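Local coordinates for protein putative isomerase (Sinorhizobium meliloti, PDB 2PPG) that is a putative isomerase of the mandelate racemase/muconate lactonizing enzyme family, with an enolase-type N-terminal domain and a TIM-barrel-like C-terminal domain, at residues L163-A176 against D194-L208. Residues are numbered along the deposited sequence; the frame is centred on the assembly and turned at random.
Sequences LPEDTRAKRAELAA and DDGVAKEMEILRERL
R171 presents its NE/NH2 edge to the E200 carboxylate in a salt bridge: NE and NH2 both donate to OE2, NE at 2.5 Å, while NH2 also reaches OE1 at 3.1 Å. The guanidinium and carboxylate planes are nearly coplanar (21° apart), and R171 NH1 bonds to E165 O, so the buried guanidinium is held flat from both segments. D194, salt-bridged to R28 through OD1, joins this network by a weak bond from R171 NH1 to OD2. In the neighbouring salt bridge R168 NE donates to D195 OD1 (2.8 Å) from above the carboxylate plane; K199 CB and I203 CD1 lie over opposite faces of the R168 guanidinium. At the far end R207 NE donates almost straight to E173 OE2, a third salt bridge, and A176 CB sits 3.4 Å above the R207 guanidinium centre.

Helices 168-180 and 197-208 are successive outer helices of the TIM-type barrel, joined through strand 185-189; their segments cross at -39°, axes 9.3 Å apart. Small residues permit this approach: L204 CD2 packs against A172 CA at 3.7 Å, and A175 CB meets L208 CD1. Chi1 near -65° with extended chi2 carries L204 CD2 on to L163 CD1; L204 also touches F188 of the intervening strand.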
ATOM      1  N   LEU A 163      32.462   2.361  27.666  1.00 47.75           N
ATOM      2  CA  LEU A 163      33.499   1.687  28.430  1.00 46.62           C
ATOM      3  C   LEU A 163      34.835   2.131  27.892  1.00 48.24           C
ATOM      4  O   LEU A 163      35.368   1.496  26.995  1.00 45.39           O
ATOM      5  CB  LEU A 163      33.366   0.178  28.277  1.00 41.18           C
ATOM      6  CG  LEU A 163      32.001  -0.402  28.622  1.00 38.91           C
ATOM      7  CD1 LEU A 163      31.916  -1.837  28.151  1.00 37.82           C
ATOM      8  CD2 LEU A 163      31.745  -0.285  30.130  1.00 39.10           C
ATOM      9  N   PRO A 164      35.370   3.244  28.425  1.00 54.23           N
ATOM     10  CA  PRO A 164      36.635   3.779  27.916  1.00 55.64           C
ATOM     11  C   PRO A 164      37.864   3.019  28.435  1.00 57.29           C
ATOM     12  O   PRO A 164      38.400   3.361  29.492  1.00 58.60           O
ATOM     13  CB  PRO A 164      36.639   5.239  28.420  1.00 56.79           C
ATOM     14  CG  PRO A 164      35.345   5.430  29.216  1.00 54.70           C
ATOM     15  CD  PRO A 164      34.824   4.061  29.525  1.00 55.19           C
ATOM     16  N   GLU A 165      38.281   1.982  27.707  1.00 57.77           N
ATOM     17  CA  GLU A 165      39.555   1.294  27.956  1.00 59.32           C
ATOM     18  C   GLU A 165      40.127   0.755  26.644  1.00 61.19           C
ATOM     19  O   GLU A 165      39.381   0.534  25.680  1.00 62.81           O
ATOM     20  CB  GLU A 165      39.415   0.177  28.998  1.00 59.40           C
ATOM     21  CG  GLU A 165      39.485   0.639  30.467  1.00 59.66           C
ATOM     22  CD  GLU A 165      40.917   0.812  31.000  1.00 61.85           C
ATOM     23  OE1 GLU A 165      41.887   0.766  30.200  1.00 61.24           O
ATOM     24  OE2 GLU A 165      41.066   0.993  32.234  1.00 59.27           O
ATOM     25  N   ASP A 166      41.443   0.542  26.618  1.00 61.11           N
ATOM     26  CA  ASP A 166      42.180   0.260  25.374  1.00 61.74           C
ATOM     27  C   ASP A 166      41.935  -1.120  24.753  1.00 58.26           C
ATOM     28  O   ASP A 166      42.017  -1.276  23.535  1.00 58.06           O
ATOM     29  CB  ASP A 166      43.689   0.438  25.585  1.00 66.23           C
ATOM     30  CG  ASP A 166      44.055   1.796  26.167  1.00 70.03           C
ATOM     31  OD1 ASP A 166      43.411   2.815  25.821  1.00 71.16           O
ATOM     32  OD2 ASP A 166      45.011   1.841  26.970  1.00 72.04           O
ATOM     33  N   THR A 167      41.666  -2.122  25.580  1.00 52.70           N
ATOM     34  CA  THR A 167      41.479  -3.475  25.063  1.00 49.68           C
ATOM     35  C   THR A 167      40.089  -4.022  25.374  1.00 48.44           C
ATOM     36  O   THR A 167      39.417  -3.580  26.319  1.00 45.69           O
ATOM     37  CB  THR A 167      42.555  -4.476  25.593  1.00 49.82           C
ATOM     38  OG1 THR A 167      42.358  -4.713  26.991  1.00 47.24           O
ATOM     39  CG2 THR A 167      43.976  -3.946  25.374  1.00 51.52           C
ATOM     40  N   ARG A 168      39.676  -4.993  24.568  1.00 46.39           N
ATOM     41  CA  ARG A 168      38.436  -5.731  24.773  1.00 45.51           C
ATOM     42  C   ARG A 168      38.301  -6.206  26.229  1.00 46.90           C
ATOM     43  O   ARG A 168      37.316  -5.886  26.903  1.00 48.01           O
ATOM     44  CB  ARG A 168      38.394  -6.920  23.817  1.00 42.47           C
ATOM     45  CG  ARG A 168      37.027  -7.240  23.293  1.00 44.62           C
ATOM     46  CD  ARG A 168      37.093  -7.756  21.880  1.00 44.18           C
ATOM     47  NE  ARG A 168      38.096  -8.805  21.734  1.00 49.83           N
ATOM     48  CZ  ARG A 168      37.864 -10.101  21.940  1.00 52.79           C
ATOM     49  NH1 ARG A 168      36.656 -10.525  22.313  1.00 52.62           N
ATOM     50  NH2 ARG A 168      38.846 -10.979  21.773  1.00 52.26           N
ATOM     51  N   ALA A 169      39.310  -6.937  26.702  1.00 45.71           N
ATOM     52  CA  ALA A 169      39.353  -7.481  28.060  1.00 45.94           C
ATOM     53  C   ALA A 169      39.348  -6.405  29.157  1.00 48.88           C
ATOM     54  O   ALA A 169      38.729  -6.581  30.213  1.00 49.03           O
ATOM     55  CB  ALA A 169      40.568  -8.392  28.216  1.00 45.78           C
ATOM     56  N   LYS A 170      40.043  -5.296  28.916  1.00 51.23           N
ATOM     57  CA  LYS A 170      40.019  -4.182  29.854  1.00 51.45           C
ATOM     58  C   LYS A 170      38.623  -3.543  29.932  1.00 50.84           C
ATOM     59  O   LYS A 170      38.189  -3.115  31.013  1.00 49.64           O
ATOM     60  CB  LYS A 170      41.113  -3.150  29.536  1.00 52.35           C
ATOM     61  CG  LYS A 170      42.475  -3.490  30.176  1.00 56.57           C
ATOM     62  CD  LYS A 170      43.404  -2.267  30.379  1.00 56.46           C
ATOM     63  CE  LYS A 170      44.630  -2.255  29.438  1.00 56.98           C
ATOM     64  NZ  LYS A 170      44.547  -1.233  28.348  1.00 57.33           N
ATOM     65  N   ARG A 171      37.912  -3.505  28.804  1.00 45.34           N
ATOM     66  CA  ARG A 171      36.557  -2.952  28.791  1.00 43.30           C
ATOM     67  C   ARG A 171      35.559  -3.880  29.496  1.00 45.41           C
ATOM     68  O   ARG A 171      34.673  -3.427  30.242  1.00 44.06           O
ATOM     69  CB  ARG A 171      36.106  -2.653  27.362  1.00 42.16           C
ATOM     70  CG  ARG A 171      36.908  -1.553  26.680  1.00 39.55           C
ATOM     71  CD  ARG A 171      36.264  -1.133  25.381  1.00 37.40           C
ATOM     72  NE  ARG A 171      36.383  -2.138  24.337  1.00 35.71           N
ATOM     73  CZ  ARG A 171      37.389  -2.193  23.471  1.00 39.35           C
ATOM     74  NH1 ARG A 171      38.379  -1.306  23.540  1.00 41.71           N
ATOM     75  NH2 ARG A 171      37.414  -3.139  22.541  1.00 37.33           N
ATOM     76  N   ALA A 172      35.717  -5.182  29.267  1.00 45.04           N
ATOM     77  CA  ALA A 172      34.894  -6.192  29.930  1.00 42.99           C
ATOM     78  C   ALA A 172      35.066  -6.078  31.425  1.00 42.77           C
ATOM     79  O   ALA A 172      34.096  -6.166  32.179  1.00 41.47           O
ATOM     80  CB  ALA A 172      35.279  -7.581  29.463  1.00 40.99           C
ATOM     81  N   GLU A 173      36.310  -5.872  31.850  1.00 43.83           N
ATOM     82  CA  GLU A 173      36.593  -5.723  33.272  1.00 46.42           C
ATOM     83  C   GLU A 173      35.914  -4.495  33.849  1.00 44.48           C
ATOM     84  O   GLU A 173      35.401  -4.539  34.967  1.00 45.04           O
ATOM     85  CB  GLU A 173      38.097  -5.703  33.555  1.00 48.37           C
ATOM     86  CG  GLU A 173      38.667  -7.080  33.819  1.00 52.84           C
ATOM     87  CD  GLU A 173      37.893  -7.834  34.896  1.00 55.20           C
ATOM     88  OE1 GLU A 173      37.744  -7.286  36.015  1.00 56.38           O
ATOM     89  OE2 GLU A 173      37.454  -8.980  34.631  1.00 53.29           O
ATOM     90  N   LEU A 174      35.899  -3.409  33.078  1.00 42.74           N
ATOM     91  CA  LEU A 174      35.214  -2.207  33.508  1.00 40.87           C
ATOM     92  C   LEU A 174      33.739  -2.515  33.695  1.00 40.57           C
ATOM     93  O   LEU A 174      33.170  -2.207  34.739  1.00 44.84           O
ATOM     94  CB  LEU A 174      35.420  -1.047  32.530  1.00 40.83           C
ATOM     95  CG  LEU A 174      34.982   0.314  33.098  1.00 39.98           C
ATOM     96  CD1 LEU A 174      35.393   0.467  34.566  1.00 40.36           C
ATOM     97  CD2 LEU A 174      35.523   1.471  32.272  1.00 38.22           C
ATOM     98  N   ALA A 175      33.128  -3.151  32.703  1.00 38.07           N
ATOM     99  CA  ALA A 175      31.739  -3.581  32.839  1.00 34.18           C
ATOM    100  C   ALA A 175      31.553  -4.286  34.168  1.00 35.33           C
ATOM    101  O   ALA A 175      30.676  -3.914  34.956  1.00 36.50           O
ATOM    102  CB  ALA A 175      31.341  -4.506  31.698  1.00 28.18           C
ATOM    103  N   ALA A 176      32.402  -5.289  34.412  1.00 36.45           N
ATOM    104  CA  ALA A 176      32.322  -6.141  35.604  1.00 36.22           C
ATOM    105  C   ALA A 176      32.382  -5.358  36.922  1.00 36.35           C
ATOM    106  O   ALA A 176      31.739  -5.738  37.906  1.00 35.58           O
ATOM    107  CB  ALA A 176      33.415  -7.210  35.565  1.00 36.22           C
ATOM    108  N   ASP A 194      37.449  -2.491  18.692  1.00 69.48           N
ATOM    109  CA  ASP A 194      38.623  -2.672  17.834  1.00 70.28           C
ATOM    110  C   ASP A 194      38.629  -3.998  17.099  1.00 68.96           C
ATOM    111  O   ASP A 194      38.920  -4.038  15.907  1.00 71.65           O
ATOM    112  CB  ASP A 194      39.906  -2.531  18.652  1.00 72.56           C
ATOM    113  CG  ASP A 194      39.969  -1.217  19.408  1.00 74.46           C
ATOM    114  OD1 ASP A 194      39.838  -0.148  18.767  1.00 73.68           O
ATOM    115  OD2 ASP A 194      40.146  -1.262  20.648  1.00 74.78           O
ATOM    116  N   ASP A 195      38.298  -5.075  17.808  1.00 67.28           N
ATOM    117  CA  ASP A 195      38.299  -6.420  17.227  1.00 65.42           C
ATOM    118  C   ASP A 195      37.023  -6.732  16.433  1.00 63.17           C
ATOM    119  O   ASP A 195      36.840  -7.861  15.968  1.00 59.85           O
ATOM    120  CB  ASP A 195      38.497  -7.480  18.323  1.00 68.93           C
ATOM    121  CG  ASP A 195      39.736  -7.232  19.184  1.00 70.99           C
ATOM    122  OD1 ASP A 195      40.136  -8.162  19.919  1.00 70.15           O
ATOM    123  OD2 ASP A 195      40.300  -6.114  19.139  1.00 72.62           O
ATOM    124  N   GLY A 196      36.149  -5.735  16.277  1.00 62.01           N
ATOM    125  CA  GLY A 196      34.845  -5.924  15.638  1.00 59.58           C
ATOM    126  C   GLY A 196      33.767  -6.264  16.656  1.00 60.96           C
ATOM    127  O   GLY A 196      33.975  -7.110  17.533  1.00 63.06           O
ATOM    128  N   VAL A 197      32.608  -5.617  16.531  1.00 58.96           N
ATOM    129  CA  VAL A 197      31.497  -5.769  17.495  1.00 55.72           C
ATOM    130  C   VAL A 197      31.134  -7.212  17.902  1.00 56.79           C
ATOM    131  O   VAL A 197      30.731  -7.445  19.047  1.00 59.25           O
ATOM    132  CB  VAL A 197      30.197  -5.014  17.050  1.00 52.10           C
ATOM    133  CG1 VAL A 197      30.432  -3.510  16.981  1.00 46.92           C
ATOM    134  CG2 VAL A 197      29.656  -5.559  15.729  1.00 48.52           C
ATOM    135  N   ALA A 198      31.273  -8.166  16.983  1.00 54.69           N
ATOM    136  CA  ALA A 198      30.950  -9.565  17.278  1.00 54.02           C
ATOM    137  C   ALA A 198      31.797 -10.101  18.426  1.00 55.46           C
ATOM    138  O   ALA A 198      31.282 -10.746  19.345  1.00 57.40           O
ATOM    139  CB  ALA A 198      31.116 -10.439  16.037  1.00 51.13           C
ATOM    140  N   LYS A 199      33.095  -9.821  18.376  1.00 57.03           N
ATOM    141  CA  LYS A 199      34.018 -10.306  19.388  1.00 56.64           C
ATOM    142  C   LYS A 199      33.780  -9.560  20.690  1.00 54.14           C
ATOM    143  O   LYS A 199      34.052 -10.080  21.773  1.00 53.20           O
ATOM    144  CB  LYS A 199      35.474 -10.140  18.934  1.00 57.80           C
ATOM    145  CG  LYS A 199      35.927 -11.088  17.824  1.00 59.50           C
ATOM    146  CD  LYS A 199      37.410 -10.859  17.485  1.00 62.38           C
ATOM    147  CE  LYS A 199      37.731 -11.063  15.994  1.00 63.19           C
ATOM    148  NZ  LYS A 199      38.100 -12.466  15.674  1.00 63.75           N
ATOM    149  N   GLU A 200      33.264  -8.342  20.566  1.00 53.16           N
ATOM    150  CA  GLU A 200      32.971  -7.490  21.712  1.00 53.04           C
ATOM    151  C   GLU A 200      31.787  -8.035  22.532  1.00 56.21           C
ATOM    152  O   GLU A 200      31.835  -8.044  23.781  1.00 54.75           O
ATOM    153  CB  GLU A 200      32.691  -6.057  21.249  1.00 51.79           C
ATOM    154  CG  GLU A 200      32.955  -4.985  22.296  1.00 53.15           C
ATOM    155  CD  GLU A 200      34.417  -4.564  22.357  1.00 56.45           C
ATOM    156  OE1 GLU A 200      35.205  -4.965  21.463  1.00 59.76           O
ATOM    157  OE2 GLU A 200      34.777  -3.820  23.297  1.00 53.25           O
HETATM  158  N   MSE A 201      30.735  -8.481  21.833  1.00 53.59           N
HETATM  159  CA  MSE A 201      29.575  -9.119  22.468  1.00 51.24           C
HETATM  160  C   MSE A 201      29.981 -10.426  23.128  1.00 49.27           C
HETATM  161  O   MSE A 201      29.685 -10.671  24.293  1.00 49.03           O
HETATM  162  CB  MSE A 201      28.478  -9.393  21.442  1.00 54.86           C
HETATM  163  CG  MSE A 201      27.607  -8.197  21.123  1.00 62.13           C
HETATM  164 SE   MSE A 201      26.360  -7.660  22.548  1.00 70.31          SE
HETATM  165  CE  MSE A 201      25.435  -9.341  22.925  1.00 64.25           C
ATOM    166  N   GLU A 202      30.660 -11.263  22.357  1.00 48.38           N
ATOM    167  CA  GLU A 202      31.239 -12.498  22.853  1.00 50.25           C
ATOM    168  C   GLU A 202      31.876 -12.341  24.245  1.00 46.59           C
ATOM    169  O   GLU A 202      31.528 -13.074  25.174  1.00 46.20           O
ATOM    170  CB  GLU A 202      32.282 -12.991  21.845  1.00 53.11           C
ATOM    171  CG  GLU A 202      32.800 -14.395  22.079  1.00 57.70           C
ATOM    172  CD  GLU A 202      33.576 -14.906  20.880  1.00 62.14           C
ATOM    173  OE1 GLU A 202      33.137 -15.914  20.272  1.00 61.70           O
ATOM    174  OE2 GLU A 202      34.606 -14.279  20.529  1.00 62.40           O
ATOM    175  N   ILE A 203      32.801 -11.388  24.381  1.00 39.02           N
ATOM    176  CA  ILE A 203      33.565 -11.251  25.611  1.00 37.29           C
ATOM    177  C   ILE A 203      32.728 -10.653  26.729  1.00 38.46           C
ATOM    178  O   ILE A 203      32.755 -11.164  27.848  1.00 40.05           O
ATOM    179  CB  ILE A 203      34.921 -10.506  25.415  1.00 36.23           C
ATOM    180  CG1 ILE A 203      35.920 -10.982  26.464  1.00 36.40           C
ATOM    181  CG2 ILE A 203      34.763  -8.985  25.479  1.00 33.92           C
ATOM    182  CD1 ILE A 203      37.356 -10.664  26.150  1.00 36.57           C
ATOM    183  N   LEU A 204      31.954  -9.607  26.419  1.00 37.47           N
ATOM    184  CA  LEU A 204      31.047  -9.008  27.396  1.00 31.75           C
ATOM    185  C   LEU A 204      30.045 -10.044  27.926  1.00 31.17           C
ATOM    186  O   LEU A 204      29.865 -10.168  29.137  1.00 33.27           O
ATOM    187  CB  LEU A 204      30.335  -7.784  26.817  1.00 29.00           C
ATOM    188  CG  LEU A 204      31.154  -6.534  26.430  1.00 30.36           C
ATOM    189  CD1 LEU A 204      30.230  -5.435  25.906  1.00 30.22           C
ATOM    190  CD2 LEU A 204      32.027  -5.973  27.539  1.00 22.75           C
ATOM    191  N   ARG A 205      29.422 -10.804  27.030  1.00 31.16           N
ATOM    192  CA  ARG A 205      28.571 -11.923  27.441  1.00 34.60           C
ATOM    193  C   ARG A 205      29.333 -12.954  28.297  1.00 37.03           C
ATOM    194  O   ARG A 205      28.790 -13.504  29.262  1.00 35.89           O
ATOM    195  CB  ARG A 205      27.946 -12.611  26.221  1.00 32.68           C
ATOM    196  CG  ARG A 205      26.905 -13.706  26.551  1.00 32.15           C
ATOM    197  CD  ARG A 205      25.786 -13.197  27.474  1.00 30.16           C
ATOM    198  NE  ARG A 205      24.975 -12.151  26.852  1.00 31.76           N
ATOM    199  CZ  ARG A 205      24.039 -11.439  27.481  1.00 33.11           C
ATOM    200  NH1 ARG A 205      23.781 -11.645  28.766  1.00 33.14           N
ATOM    201  NH2 ARG A 205      23.348 -10.519  26.819  1.00 33.88           N
ATOM    202  N   GLU A 206      30.588 -13.207  27.947  1.00 38.17           N
ATOM    203  CA  GLU A 206      31.381 -14.163  28.695  1.00 42.49           C
ATOM    204  C   GLU A 206      31.659 -13.611  30.073  1.00 43.11           C
ATOM    205  O   GLU A 206      31.395 -14.272  31.075  1.00 48.53           O
ATOM    206  CB  GLU A 206      32.694 -14.500  27.971  1.00 46.82           C
ATOM    207  CG  GLU A 206      33.525 -15.587  28.661  1.00 52.04           C
ATOM    208  CD  GLU A 206      32.796 -16.931  28.748  1.00 55.06           C
ATOM    209  OE1 GLU A 206      31.638 -17.012  28.275  1.00 56.08           O
ATOM    210  OE2 GLU A 206      33.379 -17.909  29.284  1.00 53.90           O
ATOM    211  N   ARG A 207      32.157 -12.380  30.117  1.00 41.00           N
ATOM    212  CA  ARG A 207      32.546 -11.755  31.373  1.00 38.89           C
ATOM    213  C   ARG A 207      31.385 -11.492  32.325  1.00 38.11           C
ATOM    214  O   ARG A 207      31.554 -11.597  33.534  1.00 40.49           O
ATOM    215  CB  ARG A 207      33.321 -10.459  31.108  1.00 36.79           C
ATOM    216  CG  ARG A 207      33.957  -9.831  32.352  1.00 37.64           C
ATOM    217  CD  ARG A 207      34.950 -10.773  33.006  1.00 39.47           C
ATOM    218  NE  ARG A 207      35.351 -10.353  34.348  1.00 41.45           N
ATOM    219  CZ  ARG A 207      34.602 -10.510  35.434  1.00 43.23           C
ATOM    220  NH1 ARG A 207      33.405 -11.060  35.332  1.00 46.43           N
ATOM    221  NH2 ARG A 207      35.037 -10.102  36.621  1.00 43.57           N
ATOM    222  N   LEU A 208      30.210 -11.164  31.796  1.00 35.07           N
ATOM    223  CA  LEU A 208      29.120 -10.695  32.657  1.00 37.30           C
ATOM    224  C   LEU A 208      28.039 -11.728  33.011  1.00 38.60           C
ATOM    225  O   LEU A 208      27.298 -11.548  33.977  1.00 41.16           O
ATOM    226  CB  LEU A 208      28.476  -9.438  32.066  1.00 36.66           C
ATOM    227  CG  LEU A 208      29.431  -8.286  31.757  1.00 34.21           C
ATOM    228  CD1 LEU A 208      28.678  -7.055  31.292  1.00 33.17           C
ATOM    229  CD2 LEU A 208      30.269  -7.972  32.975  1.00 34.85           C
TER